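Local structure of agglutinin (Narcissus pseudonarcissus, 3DZW) at residues Gly7-Pro12 / Arg51-Met56; Gly47-Cys52 / Ser66-Pro71. The protein binds mannose-containing glycans such as alpha-1,3-linked mannobiose as a plant lectin, through several sites on each subunit. All coordinates share one frame; numbering follows the deposited sequence.

How the contacts relate
Contact 1 lies nearer the middle of the chain, its centre about 7 Å from the chain centre. Contact 2 lies about 15 Å out on the same side. They share Arg51 and Cys52, where 47-52 runs into 51-56. The chemistry follows the place. Contact 1 is a strand pair held by backbone hydrogen bonds over buried leucines. Contact 2 joins two loops near the surface by van der Waals contact across the segments, and its sound hydrogen bonds lie within 66-71. The two meet where His53 CE1 packs 4.0 Å from Asn69 ND2. Contact 2 also reaches a mannose site through Pro71.

Contact 1. Residues Gly7-Pro12 / Arg51-Met56; sequences GETLSP and RCHLSM
Arg51 crosses Pro12 at about a right angle and lays its guanidinium over the ring. CB starts the contact, 3.7 Å from Pro12 CG. CG and NE then pass the same ring carbon at slightly greater distances. The chain bends at chi3 (60°), which turns NE back toward the proline. CZ ends 3.8 Å from Pro12 CG, which sits over the centre of one guanidinium face. NH1 lies near Pro12 CG and CD, and NH2 near CB. Pro12 CG is also 3.5 Å from Cys52 O.

Beyond this end the two segments pair as antiparallel strands. Leu10 and Leu54 form a hydrogen-bonded pair: Leu10 N to Leu54 O is 2.9 Å and Leu54 N to Leu10 O is 3.0 Å. Their side chains run side by side, with Leu10 CD1 3.8 Å from Leu54 CD2. Leu4 packs on both. Thr9 and Ser55 face the other way, and Thr9 CG2 rests 3.9 Å from Ser55 CB. A water joins Ser55 OG to Glu8 O. Gly7 N donates to Met56 O at 2.8 Å. Glu8 reaches Lys90 of the second subunit in a salt bridge. Such edge pairing within a four-stranded antiparallel sheet is characteristic of the beta-prism II fold of monocot lectins.

Contact 2. Residues Gly47-Cys52 / Ser66-Pro71; sequences GLDRRC and SPRNNP. With MAN (alpha-D-mannopyranose), chain E.
Ser66, whose CB lies near the Asp49 carboxylate, uses its OG to hold its own loop in shape. This oxygen accepts the N-H of Asn70 at 3.1 Å and, more weakly, the N-H of Arg68. With chi1 at 70°, OG sits between the backbone N and the carbonyl carbon, where these two N-H groups meet it. Ser66 also opens a type I beta turn, in which Asn69 N donates to Ser66 O at 2.9 Å. A further backbone bond runs from Ser66 N to Asn70 O.

The turn presents Pro67 to the other loop. Asp49 and Pro67 meet tip to tip, and the carboxylate touches the ring through Asp49 OD2, 3.2 Å from Pro67 CG and equally near CD. Arg68 bends at chi2 and chi3, and its NE comes to 4.1 Å from Asp49 OD2. That is too long for a salt bridge, but the opposite charges probably attract. Arg50 O adds a contact to Pro67 CG at 3.4 Å. Deeper in, Cys52 SG lies 3.9 Å from Ser66 CA and also touches Pro67 CD. This sulfur is disulfide-bonded to Cys29.

Past the turn, where strand 71-74 begins, Pro71 CG lies 3.6 Å from mannose O4. Gln57, Asp59 and Tyr65 hydrogen-bond the same sugar. Pro71 borders this site, while those three residues belong to the QxDxNxVxY mannose-binding motif of the monocot lectin family.

Contact 1. Residues Gly7-Pro12 / Arg51-Met56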
loop_
_atom_site.group_PDB
_atom_site.type_symbol
_atom_site.label_atom_id
_atom_site.label_comp_id
_atom_site.label_asym_id
_atom_site.label_seq_id
_atom_site.Cartn_x
_atom_site.Cartn_y
_atom_site.Cartn_z
ATOM N N GLY A 7 -21.694 -3.941 -1.530
ATOM C CA GLY A 7 -22.199 -3.063 -2.587
ATOM C C GLY A 7 -21.194 -2.947 -3.758
ATOM O O GLY A 7 -21.487 -2.293 -4.769
ATOM N N GLU A 8 -20.008 -3.579 -3.607
ATOM C CA GLU A 8 -18.948 -3.567 -4.657
ATOM C C GLU A 8 -18.794 -4.927 -5.311
ATOM O O GLU A 8 -19.201 -5.961 -4.742
ATOM C CB GLU A 8 -17.590 -3.139 -4.084
ATOM C CG GLU A 8 -17.541 -1.709 -3.519
ATOM C CD GLU A 8 -16.133 -1.312 -3.024
ATOM O OE1 GLU A 8 -15.335 -2.215 -2.657
ATOM O OE2 GLU A 8 -15.837 -0.095 -2.988
ATOM N N THR A 9 -18.184 -4.934 -6.497
ATOM C CA THR A 9 -17.964 -6.155 -7.251
ATOM C C THR A 9 -16.586 -6.207 -7.889
ATOM O O THR A 9 -15.947 -5.171 -8.105
ATOM C CB THR A 9 -18.971 -6.296 -8.410
ATOM O OG1 THR A 9 -18.793 -5.204 -9.335
ATOM C CG2 THR A 9 -20.422 -6.311 -7.902
ATOM N N LEU A 10 -16.128 -7.429 -8.184
ATOM C CA LEU A 10 -14.883 -7.640 -8.883
ATOM C C LEU A 10 -15.246 -8.146 -10.268
ATOM O O LEU A 10 -15.883 -9.200 -10.401
ATOM C CB LEU A 10 -13.962 -8.658 -8.180
ATOM C CG LEU A 10 -13.344 -8.311 -6.820
ATOM C CD1 LEU A 10 -12.485 -9.463 -6.334
ATOM C CD2 LEU A 10 -12.517 -7.024 -6.882
ATOM N N SER A 11 -14.876 -7.377 -11.300
ATOM C CA SER A 11 -15.127 -7.752 -12.684
ATOM C C SER A 11 -14.102 -8.791 -13.106
ATOM O O SER A 11 -13.113 -9.004 -12.391
ATOM C CB SER A 11 -15.042 -6.520 -13.595
ATOM O OG SER A 11 -15.945 -5.514 -13.189
ATOM N N PRO A 12 -14.322 -9.469 -14.270
ATOM C CA PRO A 12 -13.340 -10.467 -14.713
ATOM C C PRO A 12 -11.904 -9.920 -14.740
ATOM O O PRO A 12 -11.648 -8.828 -15.301
ATOM C CB PRO A 12 -13.814 -10.824 -16.130
ATOM C CG PRO A 12 -15.268 -10.563 -16.113
ATOM C CD PRO A 12 -15.471 -9.387 -15.199
ATOM N N ARG A 51 -16.141 -15.172 -18.180
ATOM C CA ARG A 51 -16.363 -13.792 -17.632
ATOM C C ARG A 51 -17.462 -13.658 -16.522
ATOM O O ARG A 51 -18.501 -13.009 -16.723
ATOM C CB ARG A 51 -16.646 -12.789 -18.774
ATOM C CG ARG A 51 -15.486 -12.635 -19.757
ATOM C CD ARG A 51 -15.744 -11.522 -20.773
ATOM N NE ARG A 51 -15.929 -10.209 -20.122
ATOM C CZ ARG A 51 -14.934 -9.382 -19.746
ATOM N NH1 ARG A 51 -15.229 -8.219 -19.167
ATOM N NH2 ARG A 51 -13.648 -9.710 -19.936
ATOM N N CYS A 52 -17.197 -14.267 -15.372
ATOM C CA CYS A 52 -18.079 -14.195 -14.224
ATOM C C CYS A 52 -17.636 -13.022 -13.361
ATOM O O CYS A 52 -16.532 -12.510 -13.547
ATOM C CB CYS A 52 -18.006 -15.476 -13.410
ATOM S SG CYS A 52 -18.634 -16.981 -14.239
ATOM N N HIS A 53 -18.492 -12.580 -12.420
ATOM C CA HIS A 53 -18.115 -11.482 -11.504
ATOM C C HIS A 53 -18.421 -11.872 -10.053
ATOM O O HIS A 53 -19.300 -12.700 -9.796
ATOM C CB HIS A 53 -18.799 -10.143 -11.875
ATOM C CG HIS A 53 -20.270 -10.091 -11.572
ATOM N ND1 HIS A 53 -21.232 -10.494 -12.470
ATOM C CD2 HIS A 53 -20.940 -9.655 -10.475
ATOM C CE1 HIS A 53 -22.431 -10.317 -11.940
ATOM N NE2 HIS A 53 -22.280 -9.812 -10.728
ATOM N N LEU A 54 -17.669 -11.280 -9.115
ATOM C CA LEU A 54 -17.831 -11.535 -7.678
ATOM C C LEU A 54 -18.522 -10.366 -7.020
ATOM O O LEU A 54 -18.147 -9.218 -7.252
ATOM C CB LEU A 54 -16.468 -11.749 -7.026
ATOM C CG LEU A 54 -16.439 -11.999 -5.515
ATOM C CD1 LEU A 54 -17.160 -13.288 -5.167
ATOM C CD2 LEU A 54 -15.000 -12.033 -5.006
ATOM N N SER A 55 -19.520 -10.648 -6.176
ATOM C CA SER A 55 -20.265 -9.591 -5.490
ATOM C C SER A 55 -20.386 -9.777 -3.968
ATOM O O SER A 55 -20.868 -10.812 -3.494
ATOM C CB SER A 55 -21.681 -9.483 -6.083
ATOM O OG SER A 55 -22.437 -8.483 -5.411
ATOM N N MET A 56 -19.914 -8.769 -3.214
ATOM C CA MET A 56 -20.052 -8.741 -1.765
ATOM C C MET A 56 -21.347 -7.976 -1.578
ATOM O O MET A 56 -21.391 -6.749 -1.758
ATOM C CB MET A 56 -18.873 -8.050 -1.113
ATOM C CG MET A 56 -18.912 -7.900 0.441
ATOM S SD MET A 56 -18.860 -9.428 1.431
ATOM C CE MET A 56 -20.530 -10.038 1.276
HETATM O O HOH W 1 -22.452 -5.790 -4.747
#

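Contact 2. Residues Gly47-Cys52 / Ser66-Pro71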
loop_
_atom_site.group_PDB
_atom_site.type_symbol
_atom_site.label_atom_id
_atom_site.label_comp_id
_atom_site.label_asym_id
_atom_site.label_seq_id
_atom_site.Cartn_x
_atom_site.Cartn_y
_atom_site.Cartn_z
ATOM N N GLY A 47 -13.904 -23.228 -15.897
ATOM C CA GLY A 47 -14.452 -23.886 -17.095
ATOM C C GLY A 47 -15.985 -24.002 -17.156
ATOM O O GLY A 47 -16.523 -24.496 -18.146
ATOM N N LEU A 48 -16.685 -23.551 -16.108
ATOM C CA LEU A 48 -18.168 -23.617 -16.085
ATOM C C LEU A 48 -18.785 -22.612 -17.050
ATOM O O LEU A 48 -19.791 -22.906 -17.699
ATOM C CB LEU A 48 -18.724 -23.408 -14.661
ATOM C CG LEU A 48 -18.572 -24.577 -13.662
ATOM C CD1 LEU A 48 -17.140 -25.049 -13.537
ATOM C CD2 LEU A 48 -19.137 -24.181 -12.288
ATOM N N ASP A 49 -18.186 -21.421 -17.137
ATOM C CA ASP A 49 -18.665 -20.391 -18.029
ATOM C C ASP A 49 -17.479 -19.392 -18.284
ATOM O O ASP A 49 -16.343 -19.666 -17.866
ATOM C CB ASP A 49 -19.907 -19.713 -17.445
ATOM C CG ASP A 49 -20.754 -18.995 -18.508
ATOM O OD1 ASP A 49 -20.200 -18.576 -19.551
ATOM O OD2 ASP A 49 -21.974 -18.851 -18.287
ATOM N N ARG A 50 -17.749 -18.260 -18.950
ATOM C CA ARG A 50 -16.720 -17.292 -19.256
ATOM C C ARG A 50 -17.117 -15.908 -18.714
ATOM O O ARG A 50 -18.284 -15.526 -18.774
ATOM C CB ARG A 50 -16.542 -17.211 -20.763
ATOM C CG ARG A 50 -15.155 -16.776 -21.253
ATOM C CD ARG A 50 -14.152 -17.965 -21.200
ATOM N NE ARG A 50 -12.849 -17.644 -21.835
ATOM C CZ ARG A 50 -11.725 -17.277 -21.189
ATOM N NH1 ARG A 50 -11.687 -17.196 -19.866
ATOM N NH2 ARG A 50 -10.622 -17.012 -21.887
ATOM N N ARG A 51 -16.141 -15.172 -18.180
ATOM C CA ARG A 51 -16.363 -13.792 -17.632
ATOM C C ARG A 51 -17.462 -13.658 -16.522
ATOM O O ARG A 51 -18.501 -13.009 -16.723
ATOM C CB ARG A 51 -16.646 -12.789 -18.774
ATOM C CG ARG A 51 -15.486 -12.635 -19.757
ATOM C CD ARG A 51 -15.744 -11.522 -20.773
ATOM N NE ARG A 51 -15.929 -10.209 -20.122
ATOM C CZ ARG A 51 -14.934 -9.382 -19.746
ATOM N NH1 ARG A 51 -15.229 -8.219 -19.167
ATOM N NH2 ARG A 51 -13.648 -9.710 -19.936
ATOM N N CYS A 52 -17.197 -14.267 -15.372
ATOM C CA CYS A 52 -18.079 -14.195 -14.224
ATOM C C CYS A 52 -17.636 -13.022 -13.361
ATOM O O CYS A 52 -16.532 -12.510 -13.547
ATOM C CB CYS A 52 -18.006 -15.476 -13.410
ATOM S SG CYS A 52 -18.634 -16.981 -14.239
ATOM N N SER A 66 -22.784 -15.787 -12.931
ATOM C CA SER A 66 -22.461 -16.119 -14.300
ATOM C C SER A 66 -22.764 -14.925 -15.191
ATOM O O SER A 66 -23.391 -13.972 -14.738
ATOM C CB SER A 66 -23.297 -17.297 -14.758
ATOM O OG SER A 66 -24.658 -16.917 -14.894
ATOM N N PRO A 67 -22.290 -14.952 -16.475
ATOM C CA PRO A 67 -22.624 -13.853 -17.393
ATOM C C PRO A 67 -24.171 -13.638 -17.558
ATOM O O PRO A 67 -24.595 -12.539 -17.938
ATOM C CB PRO A 67 -21.974 -14.282 -18.721
ATOM C CG PRO A 67 -21.637 -15.714 -18.555
ATOM C CD PRO A 67 -21.387 -15.923 -17.112
ATOM N N ARG A 68 -24.985 -14.689 -17.296
ATOM C CA ARG A 68 -26.470 -14.560 -17.355
ATOM C C ARG A 68 -27.082 -14.203 -15.966
ATOM O O ARG A 68 -28.294 -14.351 -15.755
ATOM C CB ARG A 68 -27.165 -15.816 -17.953
ATOM C CG ARG A 68 -27.025 -15.961 -19.491
ATOM C CD ARG A 68 -25.749 -16.600 -19.926
ATOM N NE ARG A 68 -25.759 -18.046 -19.656
ATOM C CZ ARG A 68 -26.338 -18.972 -20.452
ATOM N NH1 ARG A 68 -26.985 -18.613 -21.577
ATOM N NH2 ARG A 68 -26.286 -20.261 -20.114
ATOM N N ASN A 69 -26.225 -13.743 -15.037
ATOM C CA ASN A 69 -26.643 -13.314 -13.687
ATOM C C ASN A 69 -27.272 -14.422 -12.809
ATOM O O ASN A 69 -28.199 -14.164 -12.029
ATOM C CB ASN A 69 -27.589 -12.086 -13.791
ATOM C CG ASN A 69 -26.934 -10.895 -14.524
ATOM O OD1 ASN A 69 -27.605 -10.152 -15.237
ATOM N ND2 ASN A 69 -25.619 -10.738 -14.360
ATOM N N ASN A 70 -26.754 -15.648 -12.950
ATOM C CA ASN A 70 -27.196 -16.778 -12.156
ATOM C C ASN A 70 -26.078 -17.135 -11.198
ATOM O O ASN A 70 -24.912 -17.200 -11.612
ATOM C CB ASN A 70 -27.522 -17.980 -13.034
ATOM C CG ASN A 70 -28.703 -17.725 -13.996
ATOM O OD1 ASN A 70 -28.682 -18.178 -15.137
ATOM N ND2 ASN A 70 -29.719 -16.998 -13.529
ATOM N N PRO A 71 -26.404 -17.353 -9.897
ATOM C CA PRO A 71 -25.327 -17.721 -8.963
ATOM C C PRO A 71 -24.716 -19.087 -9.263
ATOM O O PRO A 71 -25.441 -20.020 -9.609
ATOM C CB PRO A 71 -26.038 -17.763 -7.594
ATOM C CG PRO A 71 -27.358 -17.133 -7.797
ATOM C CD PRO A 71 -27.712 -17.263 -9.224
HETATM C C1 MAN E . -29.155 -15.613 -1.068
HETATM C C2 MAN E . -29.224 -14.117 -1.628
HETATM C C3 MAN E . -29.252 -14.036 -3.141
HETATM C C4 MAN E . -28.187 -14.947 -3.752
HETATM C C5 MAN E . -28.349 -16.410 -3.296
HETATM C C6 MAN E . -27.236 -17.282 -3.846
HETATM O O1 MAN E . -30.401 -16.190 -0.427
HETATM O O2 MAN E . -28.105 -13.434 -1.143
HETATM O O3 MAN E . -29.008 -12.700 -3.537
HETATM O O4 MAN E . -28.259 -14.892 -5.165
HETATM O O5 MAN E . -28.305 -16.553 -1.883
HETATM O O6 MAN E . -27.313 -18.572 -3.253
#